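PDB 6CUQ: macrophage migration inhibitory factor-like protein from Entamoeba histolytica, which belongs to the macrophage migration inhibitory factor family of small alpha/beta proteins and assembles as a trimer of identical subunits. Local coordinates for residues P10-T15 with I68-I73; G82-Y87 with I102-T107. All coordinates share one frame; numbering follows the deposited sequence.

Interaction 1 of 2, residues P10-T15 with I68-I73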
ATOM      1  N   PRO B  10      -8.575 -11.685   6.566  1.00 85.69           N
ATOM      2  CA  PRO B  10      -7.168 -11.274   6.418  1.00 78.66           C
ATOM      3  C   PRO B  10      -6.765 -10.941   4.984  1.00 68.00           C
ATOM      4  O   PRO B  10      -7.219 -11.560   4.014  1.00 73.80           O
ATOM      5  CB  PRO B  10      -6.389 -12.489   6.943  1.00 78.84           C
ATOM      6  CG  PRO B  10      -7.323 -13.639   6.794  1.00 84.45           C
ATOM      7  CD  PRO B  10      -8.729 -13.129   6.821  1.00 77.12           C
ATOM      8  N   HIS B  11      -5.886  -9.937   4.862  1.00 61.36           N
ATOM      9  CA  HIS B  11      -5.363  -9.510   3.565  1.00 63.69           C
ATOM     10  C   HIS B  11      -3.868  -9.230   3.665  1.00 64.96           C
ATOM     11  O   HIS B  11      -3.391  -8.661   4.659  1.00 59.26           O
ATOM     12  CB  HIS B  11      -6.071  -8.246   3.042  1.00 61.14           C
ATOM     13  CG  HIS B  11      -5.629  -7.825   1.669  1.00 69.95           C
ATOM     14  ND1 HIS B  11      -4.514  -7.046   1.446  1.00 71.19           N
ATOM     15  CD2 HIS B  11      -6.150  -8.088   0.444  1.00 70.44           C
ATOM     16  CE1 HIS B  11      -4.369  -6.844   0.149  1.00 69.17           C
ATOM     17  NE2 HIS B  11      -5.351  -7.460  -0.482  1.00 69.53           N
ATOM     18  N   ALA B  12      -3.130  -9.619   2.622  1.00 59.13           N
ATOM     19  CA  ALA B  12      -1.695  -9.350   2.542  1.00 60.40           C
ATOM     20  C   ALA B  12      -1.405  -8.671   1.217  1.00 64.89           C
ATOM     21  O   ALA B  12      -1.675  -9.239   0.153  1.00 56.06           O
ATOM     22  CB  ALA B  12      -0.853 -10.623   2.681  1.00 48.84           C
ATOM     23  N   LEU B  13      -0.893  -7.444   1.291  1.00 65.57           N
ATOM     24  CA  LEU B  13      -0.381  -6.720   0.139  1.00 58.52           C
ATOM     25  C   LEU B  13       1.139  -6.855   0.178  1.00 61.13           C
ATOM     26  O   LEU B  13       1.797  -6.287   1.058  1.00 65.11           O
ATOM     27  CB  LEU B  13      -0.810  -5.251   0.155  1.00 60.37           C
ATOM     28  CG  LEU B  13      -0.984  -4.535  -1.190  1.00 58.03           C
ATOM     29  CD1 LEU B  13      -1.505  -3.121  -0.997  1.00 59.63           C
ATOM     30  CD2 LEU B  13       0.313  -4.525  -1.986  1.00 48.58           C
ATOM     31  N   ILE B  14       1.682  -7.620  -0.762  1.00 62.01           N
ATOM     32  CA  ILE B  14       3.105  -7.923  -0.830  1.00 58.44           C
ATOM     33  C   ILE B  14       3.694  -7.070  -1.943  1.00 57.69           C
ATOM     34  O   ILE B  14       3.334  -7.217  -3.122  1.00 56.19           O
ATOM     35  CB  ILE B  14       3.355  -9.413  -1.083  1.00 55.78           C
ATOM     36  CG1 ILE B  14       2.671 -10.243   0.008  1.00 55.02           C
ATOM     37  CG2 ILE B  14       4.861  -9.693  -1.117  1.00 54.45           C
ATOM     38  CD1 ILE B  14       2.701 -11.740  -0.233  1.00 51.53           C
ATOM     39  N   THR B  15       4.568  -6.153  -1.562  1.00 50.49           N
ATOM     40  CA  THR B  15       5.306  -5.316  -2.492  1.00 53.71           C
ATOM     41  C   THR B  15       6.736  -5.836  -2.474  1.00 55.69           C
ATOM     42  O   THR B  15       7.420  -5.741  -1.451  1.00 49.41           O
ATOM     43  CB  THR B  15       5.218  -3.849  -2.069  1.00 59.91           C
ATOM     44  OG1 THR B  15       3.841  -3.473  -1.918  1.00 66.35           O
ATOM     45  CG2 THR B  15       5.942  -2.925  -3.058  1.00 50.96           C
ATOM     46  N   ILE B  68       5.571  -6.228   3.370  1.00 64.51           N
ATOM     47  CA  ILE B  68       4.372  -7.068   3.423  1.00 62.23           C
ATOM     48  C   ILE B  68       3.400  -6.413   4.396  1.00 64.48           C
ATOM     49  O   ILE B  68       3.673  -6.323   5.598  1.00 65.49           O
ATOM     50  CB  ILE B  68       4.694  -8.508   3.842  1.00 54.78           C
ATOM     51  CG1 ILE B  68       5.778  -9.089   2.927  1.00 57.40           C
ATOM     52  CG2 ILE B  68       3.440  -9.366   3.763  1.00 67.32           C
ATOM     53  CD1 ILE B  68       6.267 -10.471   3.327  1.00 55.38           C
ATOM     54  N   ASP B  69       2.271  -5.945   3.874  1.00 62.41           N
ATOM     55  CA  ASP B  69       1.282  -5.196   4.646  1.00 68.19           C
ATOM     56  C   ASP B  69       0.134  -6.148   4.975  1.00 66.49           C
ATOM     57  O   ASP B  69      -0.701  -6.443   4.116  1.00 65.19           O
ATOM     58  CB  ASP B  69       0.802  -3.997   3.834  1.00 67.67           C
ATOM     59  CG  ASP B  69       0.283  -2.873   4.689  1.00 80.91           C
ATOM     60  OD1 ASP B  69       0.162  -3.038   5.928  1.00 97.04           O
ATOM     61  OD2 ASP B  69      -0.048  -1.825   4.101  1.00 84.64           O
ATOM     62  N   ILE B  70       0.083  -6.622   6.221  1.00 69.26           N
ATOM     63  CA  ILE B  70      -0.947  -7.556   6.675  1.00 65.15           C
ATOM     64  C   ILE B  70      -2.030  -6.779   7.408  1.00 70.20           C
ATOM     65  O   ILE B  70      -1.744  -6.036   8.358  1.00 74.59           O
ATOM     66  CB  ILE B  70      -0.369  -8.641   7.598  1.00 72.06           C
ATOM     67  CG1 ILE B  70       0.845  -9.327   6.967  1.00 68.30           C
ATOM     68  CG2 ILE B  70      -1.473  -9.635   8.011  1.00 74.23           C
ATOM     69  CD1 ILE B  70       0.500 -10.242   5.858  1.00 71.41           C
ATOM     70  N   LYS B  71      -3.275  -6.984   7.000  1.00 73.08           N
ATOM     71  CA  LYS B  71      -4.407  -6.271   7.573  1.00 79.59           C
ATOM     72  C   LYS B  71      -5.571  -7.232   7.764  1.00 73.93           C
ATOM     73  O   LYS B  71      -5.748  -8.166   6.974  1.00 71.94           O
ATOM     74  CB  LYS B  71      -4.809  -5.076   6.692  1.00 78.16           C
ATOM     75  CG  LYS B  71      -3.788  -3.928   6.711  1.00 73.89           C
ATOM     76  CD  LYS B  71      -4.267  -2.777   5.860  1.00 75.94           C
ATOM     77  CE  LYS B  71      -4.000  -1.449   6.527  1.00 89.36           C
ATOM     78  NZ  LYS B  71      -4.743  -0.345   5.862  1.00 97.54           N
ATOM     79  N   SER B  72      -6.329  -7.033   8.844  1.00 70.64           N
ATOM     80  CA  SER B  72      -7.475  -7.888   9.127  1.00 76.21           C
ATOM     81  C   SER B  72      -8.380  -7.207  10.141  1.00 81.04           C
ATOM     82  O   SER B  72      -8.025  -6.187  10.735  1.00 88.04           O
ATOM     83  CB  SER B  72      -7.040  -9.249   9.665  1.00 79.69           C
ATOM     84  OG  SER B  72      -6.436  -9.092  10.927  1.00 79.74           O
ATOM     85  N   ILE B  73      -9.555  -7.800  10.340  1.00 82.81           N
ATOM     86  CA  ILE B  73     -10.491  -7.344  11.389  1.00 83.23           C
ATOM     87  C   ILE B  73     -10.162  -8.165  12.631  1.00 91.80           C
ATOM     88  O   ILE B  73     -10.818  -9.157  12.959  1.00107.76           O
ATOM     89  CB  ILE B  73     -11.954  -7.477  10.955  1.00 85.21           C
ATOM     90  CG1 ILE B  73     -12.192  -6.785   9.613  1.00 88.63           C
ATOM     91  CG2 ILE B  73     -12.892  -6.894  12.004  1.00 83.38           C
ATOM     92  CD1 ILE B  73     -13.658  -6.852   9.174  1.00 92.05           C
TER
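Strands 11-15 and 68-72 form the central antiparallel pair in the mixed four-stranded sheet of a MIF-family subunit, a ladder with two unlike faces. Four backbone hydrogen bonds, two in each of the hydrogen-bonded pairs H11-K71 and L13-D69, hold the register. The straightest joins D69 N to L13 O at 2.9 Å (175° at the hydrogen), although the donor sits above the carbonyl plane; H11 N instead meets K71 O at 2.8 Å almost along the C=O axis.

The tight side lies over the non-hydrogen-bonded pairs. I70 bends at chi2 (-73°), which swings CD1 across to A12 CB, 3.5 Å away. Next to it, I14 and I68 stand side by side with matching torsions, CG1 in each anti to the carbonyl carbon, so that I14 CG1 rests 3.9 Å from I68 CG2.

The other face is looser. L13 and D69, both partly exposed, come no nearer through their side chains than 4.2 Å between L13 CB and D69 CB, while H11 and K71 lead outward from the ladder into the trimer interface. There the H11 ring stacks on F67 and K71 NZ bonds to N105, both of the second subunit.

Within the subunit, helix 22-40 covers A12 and I14 and helix 80-95 covers A12, I68 and I70 on the tight face, while strand 48-53 pairs in parallel with the other edge of strand 11-16.

Interaction 2 of 2, residues G82-Y87 with I102-T107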
ATOM      1  N   GLY B  82       4.652 -15.731  14.152  1.00 89.04           N
ATOM      2  CA  GLY B  82       4.476 -16.841  13.233  1.00 85.50           C
ATOM      3  C   GLY B  82       4.266 -16.376  11.806  1.00 85.42           C
ATOM      4  O   GLY B  82       4.760 -16.993  10.858  1.00 87.25           O
ATOM      5  N   LEU B  83       3.537 -15.278  11.632  1.00 85.26           N
ATOM      6  CA  LEU B  83       3.344 -14.746  10.290  1.00 78.04           C
ATOM      7  C   LEU B  83       4.651 -14.229   9.703  1.00 77.65           C
ATOM      8  O   LEU B  83       4.928 -14.444   8.516  1.00 74.83           O
ATOM      9  CB  LEU B  83       2.283 -13.655  10.311  1.00 78.53           C
ATOM     10  CG  LEU B  83       0.843 -14.152  10.388  1.00 68.19           C
ATOM     11  CD1 LEU B  83      -0.050 -12.987  10.703  1.00 69.48           C
ATOM     12  CD2 LEU B  83       0.447 -14.751   9.049  1.00 61.96           C
ATOM     13  N   SER B  84       5.473 -13.549  10.509  1.00 81.90           N
ATOM     14  CA  SER B  84       6.750 -13.062   9.995  1.00 86.91           C
ATOM     15  C   SER B  84       7.634 -14.219   9.546  1.00 83.79           C
ATOM     16  O   SER B  84       8.277 -14.146   8.490  1.00 78.83           O
ATOM     17  CB  SER B  84       7.460 -12.216  11.050  1.00 98.03           C
ATOM     18  OG  SER B  84       6.584 -11.234  11.566  1.00106.49           O
ATOM     19  N   ASP B  85       7.664 -15.303  10.326  1.00 83.50           N
ATOM     20  CA  ASP B  85       8.508 -16.439   9.971  1.00 88.16           C
ATOM     21  C   ASP B  85       8.043 -17.112   8.678  1.00 89.23           C
ATOM     22  O   ASP B  85       8.867 -17.430   7.809  1.00 85.93           O
ATOM     23  CB  ASP B  85       8.537 -17.439  11.131  1.00 90.99           C
ATOM     24  CG  ASP B  85       9.368 -18.666  10.818  1.00101.75           C
ATOM     25  OD1 ASP B  85       8.828 -19.794  10.846  1.00106.51           O
ATOM     26  OD2 ASP B  85      10.563 -18.498  10.507  1.00110.14           O
ATOM     27  N   ARG B  86       6.731 -17.297   8.506  1.00 84.72           N
ATOM     28  CA  ARG B  86       6.242 -18.014   7.329  1.00 77.37           C
ATOM     29  C   ARG B  86       6.396 -17.186   6.055  1.00 76.41           C
ATOM     30  O   ARG B  86       6.734 -17.730   4.996  1.00 74.33           O
ATOM     31  CB  ARG B  86       4.798 -18.461   7.550  1.00 81.90           C
ATOM     32  CG  ARG B  86       4.702 -19.493   8.659  1.00 83.72           C
ATOM     33  CD  ARG B  86       3.535 -20.423   8.507  1.00 89.32           C
ATOM     34  NE  ARG B  86       3.669 -21.301   7.353  1.00 97.47           N
ATOM     35  CZ  ARG B  86       2.658 -21.990   6.834  1.00 95.02           C
ATOM     36  NH1 ARG B  86       1.454 -21.885   7.373  1.00 84.27           N
ATOM     37  NH2 ARG B  86       2.846 -22.766   5.775  1.00101.47           N
ATOM     38  N   TYR B  87       6.111 -15.884   6.117  1.00 74.43           N
ATOM     39  CA  TYR B  87       6.284 -15.037   4.936  1.00 65.35           C
ATOM     40  C   TYR B  87       7.754 -14.901   4.548  1.00 65.75           C
ATOM     41  O   TYR B  87       8.083 -14.845   3.356  1.00 57.92           O
ATOM     42  CB  TYR B  87       5.679 -13.657   5.173  1.00 61.12           C
ATOM     43  CG  TYR B  87       4.200 -13.603   4.901  1.00 64.98           C
ATOM     44  CD1 TYR B  87       3.726 -13.714   3.605  1.00 58.44           C
ATOM     45  CD2 TYR B  87       3.281 -13.434   5.933  1.00 66.92           C
ATOM     46  CE1 TYR B  87       2.379 -13.660   3.336  1.00 62.90           C
ATOM     47  CE2 TYR B  87       1.927 -13.378   5.677  1.00 66.07           C
ATOM     48  CZ  TYR B  87       1.484 -13.498   4.374  1.00 71.23           C
ATOM     49  OH  TYR B  87       0.147 -13.446   4.087  1.00 69.21           O
ATOM     50  N   ILE B 102      13.328  -7.864   4.368  1.00 65.07           N
ATOM     51  CA  ILE B 102      11.871  -7.912   4.345  1.00 68.30           C
ATOM     52  C   ILE B 102      11.339  -7.209   5.584  1.00 74.92           C
ATOM     53  O   ILE B 102      11.713  -7.562   6.707  1.00 74.23           O
ATOM     54  CB  ILE B 102      11.346  -9.359   4.293  1.00 68.08           C
ATOM     55  CG1 ILE B 102      11.870 -10.075   3.050  1.00 64.21           C
ATOM     56  CG2 ILE B 102       9.823  -9.377   4.409  1.00 59.54           C
ATOM     57  CD1 ILE B 102      11.565 -11.539   3.008  1.00 71.34           C
ATOM     58  N   TYR B 103      10.466  -6.225   5.386  1.00 71.60           N
ATOM     59  CA  TYR B 103       9.721  -5.619   6.480  1.00 67.15           C
ATOM     60  C   TYR B 103       8.253  -6.017   6.382  1.00 72.16           C
ATOM     61  O   TYR B 103       7.704  -6.194   5.288  1.00 73.61           O
ATOM     62  CB  TYR B 103       9.828  -4.095   6.465  1.00 61.62           C
ATOM     63  CG  TYR B 103      11.057  -3.529   7.122  1.00 76.72           C
ATOM     64  CD1 TYR B 103      11.801  -4.275   8.017  1.00 81.01           C
ATOM     65  CD2 TYR B 103      11.468  -2.233   6.844  1.00 76.11           C
ATOM     66  CE1 TYR B 103      12.924  -3.743   8.616  1.00 86.21           C
ATOM     67  CE2 TYR B 103      12.584  -1.701   7.425  1.00 82.18           C
ATOM     68  CZ  TYR B 103      13.316  -2.451   8.314  1.00 89.89           C
ATOM     69  OH  TYR B 103      14.438  -1.885   8.895  1.00 82.03           O
ATOM     70  N   LEU B 104       7.621  -6.165   7.538  1.00 74.10           N
ATOM     71  CA  LEU B 104       6.199  -6.458   7.605  1.00 73.62           C
ATOM     72  C   LEU B 104       5.511  -5.480   8.544  1.00 83.13           C
ATOM     73  O   LEU B 104       6.123  -4.954   9.486  1.00 90.38           O
ATOM     74  CB  LEU B 104       5.948  -7.879   8.081  1.00 70.03           C
ATOM     75  CG  LEU B 104       6.487  -9.008   7.213  1.00 68.01           C
ATOM     76  CD1 LEU B 104       7.871  -9.449   7.701  1.00 62.03           C
ATOM     77  CD2 LEU B 104       5.495 -10.175   7.227  1.00 66.85           C
ATOM     78  N   ASN B 105       4.228  -5.254   8.274  1.00 70.68           N
ATOM     79  CA  ASN B 105       3.358  -4.422   9.095  1.00 71.66           C
ATOM     80  C   ASN B 105       2.061  -5.169   9.371  1.00 72.54           C
ATOM     81  O   ASN B 105       1.525  -5.854   8.491  1.00 74.72           O
ATOM     82  CB  ASN B 105       3.062  -3.085   8.406  1.00 75.89           C
ATOM     83  CG  ASN B 105       4.042  -1.994   8.807  1.00 86.97           C
ATOM     84  OD1 ASN B 105       3.813  -0.810   8.548  1.00 88.39           O
ATOM     85  ND2 ASN B 105       5.140  -2.391   9.452  1.00 82.38           N
ATOM     86  N   PHE B 106       1.557  -5.026  10.590  1.00 76.69           N
ATOM     87  CA  PHE B 106       0.330  -5.675  11.020  1.00 82.15           C
ATOM     88  C   PHE B 106      -0.633  -4.621  11.534  1.00 84.98           C
ATOM     89  O   PHE B 106      -0.268  -3.790  12.372  1.00 89.19           O
ATOM     90  CB  PHE B 106       0.611  -6.724  12.094  1.00 85.73           C
ATOM     91  CG  PHE B 106       1.625  -7.734  11.675  1.00 87.91           C
ATOM     92  CD1 PHE B 106       1.244  -8.851  10.952  1.00 82.53           C
ATOM     93  CD2 PHE B 106       2.966  -7.546  11.960  1.00 89.18           C
ATOM     94  CE1 PHE B 106       2.180  -9.782  10.548  1.00 78.96           C
ATOM     95  CE2 PHE B 106       3.908  -8.466  11.554  1.00 85.85           C
ATOM     96  CZ  PHE B 106       3.513  -9.589  10.844  1.00 84.93           C
ATOM     97  N   THR B 107      -1.865  -4.667  11.037  1.00 82.89           N
ATOM     98  CA  THR B 107      -2.843  -3.625  11.313  1.00 83.56           C
ATOM     99  C   THR B 107      -4.206  -4.275  11.483  1.00 86.74           C
ATOM    100  O   THR B 107      -4.706  -4.940  10.569  1.00 88.21           O
ATOM    101  CB  THR B 107      -2.862  -2.594  10.178  1.00 84.79           C
ATOM    102  OG1 THR B 107      -1.525  -2.122   9.937  1.00 93.61           O
ATOM    103  CG2 THR B 107      -3.733  -1.414  10.553  1.00 79.38           C
TER
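The 82-87 part of helix 80-95 runs obliquely antiparallel to strand 102-107, with their short axes 9.8 Å apart at closest and their directions 144° apart, the packing of a helix on its own sheet inside a beta-alpha-beta unit. L104 and F106, two residues apart on the strand, both aim their CB at the helix and meet L83, S84 and Y87.

F106 can be followed outward. At CB, a chi1 of -55° puts CG anti to the carbonyl carbon, and the ring then reaches toward the helix, making its closest contacts through its outer half. CE1 touches L83 twice, 3.9 Å from L83 CB and equally far from L83 CD1, the two side chains crossing obliquely. The tip, CZ, comes within 3.6 Å of S84 OG, which lies at the ring edge near its plane; CE2, on the far flank, is 3.9 Å from S84 OG. The hydroxyl is therefore set against ring C-H groups and not against the pi face.

L104 fills the next position. Its CD2 touches Y87 at the base of the ring, 4.0 Å from Y87 CB and 4.1 Å from the ring atom Y87 CD2, and also packs against the helix backbone at S84 CA.

No hydrogen bond links helix and strand here. S84 OG is bonded to Q80 O one turn earlier, and Y87 OH pairs with S32 OG of helix 22-40, so these buried hydroxyls are satisfied outside the contact. The contact itself is van der Waals packing, mostly apolar, with the S84 hydroxyl as its one polar member.

How the interactions relate
From the N terminus, strand 11-16 leads through helix 22-40 and strand 48-53 to strand 66-72, where interaction 1 closes the first long loop. The chain then enters helix 80-95 and turns back into strand 102-108, so interaction 2 closes a shorter loop; the two follow in series and neither encloses the other. Strand 66-72 joins them: beyond its pairing with 10-15, it flanks strand 102-108, with I70 N 2.8 Å from N105 O in a probable hydrogen bond. Y87 provides a second link, its CE2 lying 3.5 Å from I70 CD1. Together the contacts tie three neighbouring strands to helix 80-95, which packs on them.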